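Long-range contact in BexL (Amycolatopsis orientalis, PDB 4XRW), which probably catalyses regiospecific cyclisation and aromatisation of a polyketide chain in BE-7585A biosynthesis, as a di-domain aromatase/cyclase of a type II polyketide synthase: residues A[31-39]-A[115-125]. Sequence-based numbering, arbitrary orientation.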
loop_
_atom_site.group_PDB
_atom_site.type_symbol
_atom_site.label_atom_id
_atom_site.label_comp_id
_atom_site.label_asym_id
_atom_site.label_seq_id
_atom_site.Cartn_x
_atom_site.Cartn_y
_atom_site.Cartn_z
ATOM N N ASP A 31 -14.702 -3.480 -14.874
ATOM C CA ASP A 31 -14.348 -3.830 -16.257
ATOM C C ASP A 31 -13.033 -4.613 -16.335
ATOM O O ASP A 31 -12.055 -4.191 -16.964
ATOM C CB ASP A 31 -14.284 -2.571 -17.128
ATOM C CG ASP A 31 -15.639 -1.868 -17.247
ATOM O OD1 ASP A 31 -16.695 -2.548 -17.173
ATOM O OD2 ASP A 31 -15.648 -0.629 -17.406
ATOM N N ALA A 32 -13.031 -5.753 -15.656
ATOM C CA ALA A 32 -11.991 -6.763 -15.783
ATOM C C ALA A 32 -12.679 -8.110 -15.622
ATOM O O ALA A 32 -13.793 -8.182 -15.111
ATOM C CB ALA A 32 -10.886 -6.575 -14.738
ATOM N N PRO A 33 -12.043 -9.183 -16.085
ATOM C CA PRO A 33 -12.716 -10.483 -15.969
ATOM C C PRO A 33 -12.784 -10.969 -14.521
ATOM O O PRO A 33 -11.969 -10.561 -13.698
ATOM C CB PRO A 33 -11.852 -11.410 -16.830
ATOM C CG PRO A 33 -10.548 -10.721 -16.968
ATOM C CD PRO A 33 -10.796 -9.257 -16.859
ATOM N N ALA A 34 -13.755 -11.815 -14.224
ATOM C CA ALA A 34 -13.977 -12.320 -12.863
ATOM C C ALA A 34 -12.745 -12.979 -12.260
ATOM O O ALA A 34 -12.482 -12.837 -11.066
ATOM C CB ALA A 34 -15.122 -13.303 -12.859
ATOM N N ASP A 35 -11.983 -13.705 -13.064
ATOM C CA ASP A 35 -10.854 -14.445 -12.522
ATOM C C ASP A 35 -9.747 -13.503 -12.037
ATOM O O ASP A 35 -9.070 -13.780 -11.032
ATOM C CB ASP A 35 -10.317 -15.440 -13.560
ATOM C CG ASP A 35 -11.231 -16.659 -13.747
ATOM O OD1 ASP A 35 -12.154 -16.877 -12.927
ATOM O OD2 ASP A 35 -11.007 -17.419 -14.717
ATOM N N GLU A 36 -9.572 -12.390 -12.740
ATOM C CA GLU A 36 -8.556 -11.426 -12.388
ATOM C C GLU A 36 -8.946 -10.619 -11.150
ATOM O O GLU A 36 -8.094 -10.371 -10.286
ATOM C CB GLU A 36 -8.277 -10.492 -13.570
ATOM C CG GLU A 36 -7.179 -9.438 -13.314
ATOM C CD GLU A 36 -5.805 -10.031 -12.920
ATOM O OE1 GLU A 36 -5.649 -11.276 -12.863
ATOM O OE2 GLU A 36 -4.870 -9.235 -12.661
ATOM N N VAL A 37 -10.217 -10.226 -11.046
ATOM C CA VAL A 37 -10.658 -9.503 -9.861
ATOM C C VAL A 37 -10.501 -10.410 -8.648
ATOM O O VAL A 37 -10.000 -9.974 -7.612
ATOM C CB VAL A 37 -12.110 -9.031 -9.980
ATOM C CG1 VAL A 37 -12.599 -8.391 -8.691
ATOM C CG2 VAL A 37 -12.236 -8.038 -11.143
ATOM N N TYR A 38 -10.934 -11.662 -8.784
ATOM C CA TYR A 38 -10.771 -12.646 -7.717
ATOM C C TYR A 38 -9.324 -12.730 -7.304
ATOM O O TYR A 38 -9.006 -12.692 -6.105
ATOM C CB TYR A 38 -11.247 -14.042 -8.132
ATOM C CG TYR A 38 -10.935 -15.081 -7.065
ATOM C CD1 TYR A 38 -11.801 -15.292 -6.001
ATOM C CD2 TYR A 38 -9.760 -15.807 -7.097
ATOM C CE1 TYR A 38 -11.510 -16.215 -5.007
ATOM C CE2 TYR A 38 -9.471 -16.733 -6.121
ATOM C CZ TYR A 38 -10.347 -16.933 -5.085
ATOM O OH TYR A 38 -10.042 -17.859 -4.107
ATOM N N ARG A 39 -8.440 -12.855 -8.285
ATOM C CA ARG A 39 -7.009 -12.988 -8.017
ATOM C C ARG A 39 -6.458 -11.793 -7.252
ATOM O O ARG A 39 -5.601 -11.957 -6.393
ATOM C CB ARG A 39 -6.229 -13.168 -9.323
ATOM C CG ARG A 39 -4.742 -13.409 -9.115
ATOM C CD ARG A 39 -3.962 -13.378 -10.425
ATOM N NE ARG A 39 -3.692 -12.014 -10.896
ATOM C CZ ARG A 39 -2.742 -11.215 -10.403
ATOM N NH1 ARG A 39 -1.967 -11.614 -9.385
ATOM N NH2 ARG A 39 -2.579 -10.000 -10.909
ATOM N N VAL A 115 -17.286 -12.887 -6.653
ATOM C CA VAL A 115 -17.030 -12.285 -7.939
ATOM C C VAL A 115 -17.708 -13.121 -9.030
ATOM O O VAL A 115 -17.451 -14.314 -9.149
ATOM C CB VAL A 115 -15.549 -12.164 -8.212
ATOM C CG1 VAL A 115 -15.325 -11.354 -9.469
ATOM C CG2 VAL A 115 -14.851 -11.496 -7.008
ATOM N N GLU A 116 -18.585 -12.477 -9.799
ATOM C CA GLU A 116 -19.423 -13.164 -10.792
ATOM C C GLU A 116 -19.107 -12.650 -12.204
ATOM O O GLU A 116 -19.029 -11.435 -12.433
ATOM C CB GLU A 116 -20.910 -12.969 -10.461
ATOM C CG GLU A 116 -21.330 -13.653 -9.143
ATOM C CD GLU A 116 -22.754 -13.326 -8.680
ATOM O OE1 GLU A 116 -23.382 -12.419 -9.265
ATOM O OE2 GLU A 116 -23.234 -13.979 -7.715
ATOM N N PRO A 117 -18.882 -13.573 -13.157
ATOM C CA PRO A 117 -18.667 -13.072 -14.518
ATOM C C PRO A 117 -20.002 -12.615 -15.103
ATOM O O PRO A 117 -20.994 -13.336 -14.955
ATOM C CB PRO A 117 -18.098 -14.286 -15.250
ATOM C CG PRO A 117 -18.729 -15.455 -14.551
ATOM C CD PRO A 117 -18.960 -15.045 -13.114
ATOM N N VAL A 118 -20.058 -11.426 -15.694
ATOM C CA VAL A 118 -21.280 -11.031 -16.384
ATOM C C VAL A 118 -20.977 -10.913 -17.883
ATOM O O VAL A 118 -21.873 -11.017 -18.706
ATOM C CB VAL A 118 -21.896 -9.719 -15.806
ATOM C CG1 VAL A 118 -21.970 -9.784 -14.269
ATOM C CG2 VAL A 118 -21.153 -8.500 -16.272
ATOM N N SER A 119 -19.711 -10.701 -18.226
ATOM C CA SER A 119 -19.225 -10.938 -19.589
ATOM C C SER A 119 -17.766 -11.384 -19.505
ATOM O O SER A 119 -17.284 -11.719 -18.423
ATOM C CB SER A 119 -19.359 -9.698 -20.472
ATOM O OG SER A 119 -18.410 -8.705 -20.132
ATOM N N ALA A 120 -17.060 -11.389 -20.633
ATOM C CA ALA A 120 -15.713 -11.940 -20.663
ATOM C C ALA A 120 -14.670 -10.968 -20.127
ATOM O O ALA A 120 -13.592 -11.385 -19.710
ATOM C CB ALA A 120 -15.348 -12.355 -22.076
ATOM N N ALA A 121 -14.991 -9.680 -20.152
ATOM C CA ALA A 121 -14.051 -8.631 -19.769
ATOM C C ALA A 121 -14.593 -7.795 -18.614
ATOM O O ALA A 121 -14.003 -6.774 -18.233
ATOM C CB ALA A 121 -13.760 -7.736 -20.970
ATOM N N THR A 122 -15.721 -8.230 -18.067
ATOM C CA THR A 122 -16.455 -7.418 -17.118
ATOM C C THR A 122 -17.067 -8.326 -16.031
ATOM O O THR A 122 -17.489 -9.457 -16.306
ATOM C CB THR A 122 -17.518 -6.576 -17.884
ATOM O OG1 THR A 122 -17.388 -5.186 -17.567
ATOM C CG2 THR A 122 -18.885 -7.015 -17.589
ATOM N N ALA A 123 -17.076 -7.841 -14.788
ATOM C CA ALA A 123 -17.498 -8.664 -13.658
ATOM C C ALA A 123 -18.306 -7.885 -12.633
ATOM O O ALA A 123 -18.133 -6.685 -12.468
ATOM C CB ALA A 123 -16.285 -9.285 -12.981
ATOM N N LYS A 124 -19.182 -8.606 -11.956
ATOM C CA LYS A 124 -19.946 -8.081 -10.840
ATOM C C LYS A 124 -19.282 -8.515 -9.538
ATOM O O LYS A 124 -19.071 -9.706 -9.311
ATOM C CB LYS A 124 -21.388 -8.587 -10.881
ATOM C CG LYS A 124 -22.280 -7.970 -9.821
ATOM C CD LYS A 124 -23.647 -8.634 -9.809
ATOM C CE LYS A 124 -24.542 -8.083 -8.722
ATOM N NZ LYS A 124 -25.880 -8.748 -8.698
ATOM N N VAL A 125 -18.941 -7.537 -8.714
ATOM C CA VAL A 125 -18.305 -7.786 -7.426
ATOM C C VAL A 125 -19.305 -7.498 -6.343
ATOM O O VAL A 125 -19.808 -6.389 -6.233
ATOM C CB VAL A 125 -17.055 -6.936 -7.239
ATOM C CG1 VAL A 125 -16.423 -7.205 -5.853
ATOM C CG2 VAL A 125 -16.073 -7.232 -8.356
HETATM O O HOH W 1 -15.747 -12.034 -15.944
#
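Val37 packs against Val115 and Val125 where helix 34-42 sets its first turn on the hairpin formed by strands 106-117 and 123-133. Val37 CB lies 4.0 Å from Val115 CG1. From there Val37 CG1, turned anti to the backbone N (chi1 175°), reaches both strands, touching Val125 CG2 at 3.7 Å and Val115 CG1 at 4.1 Å. One turn back, the methyl of Ala34 points into the hairpin among Val115 CG1, Pro117 CB and Ala123 CB, while Val115 CG1 also sits 3.6 Å from the carbonyl O of Ala34. This is one end of the first helix-grip domain, whose seven-stranded antiparallel sheet also holds strand 22-30, the strand leading into 31-39 and paired with 123-133. Segment 34-39 runs nearly antiparallel to strand 115-117 (166°). No direct hydrogen bond crosses between the segments; instead a water accepts from Ala34 N (2.6 Å), in the first turn of the helix, and donates to Ser119 O in the hairpin loop. That loop is drawn in by Thr122 O, which accepts from Val118 N and Ser119 N on the same face of its plane. Pro33 CB rests 3.4 Å from Ala120 O of the same loop.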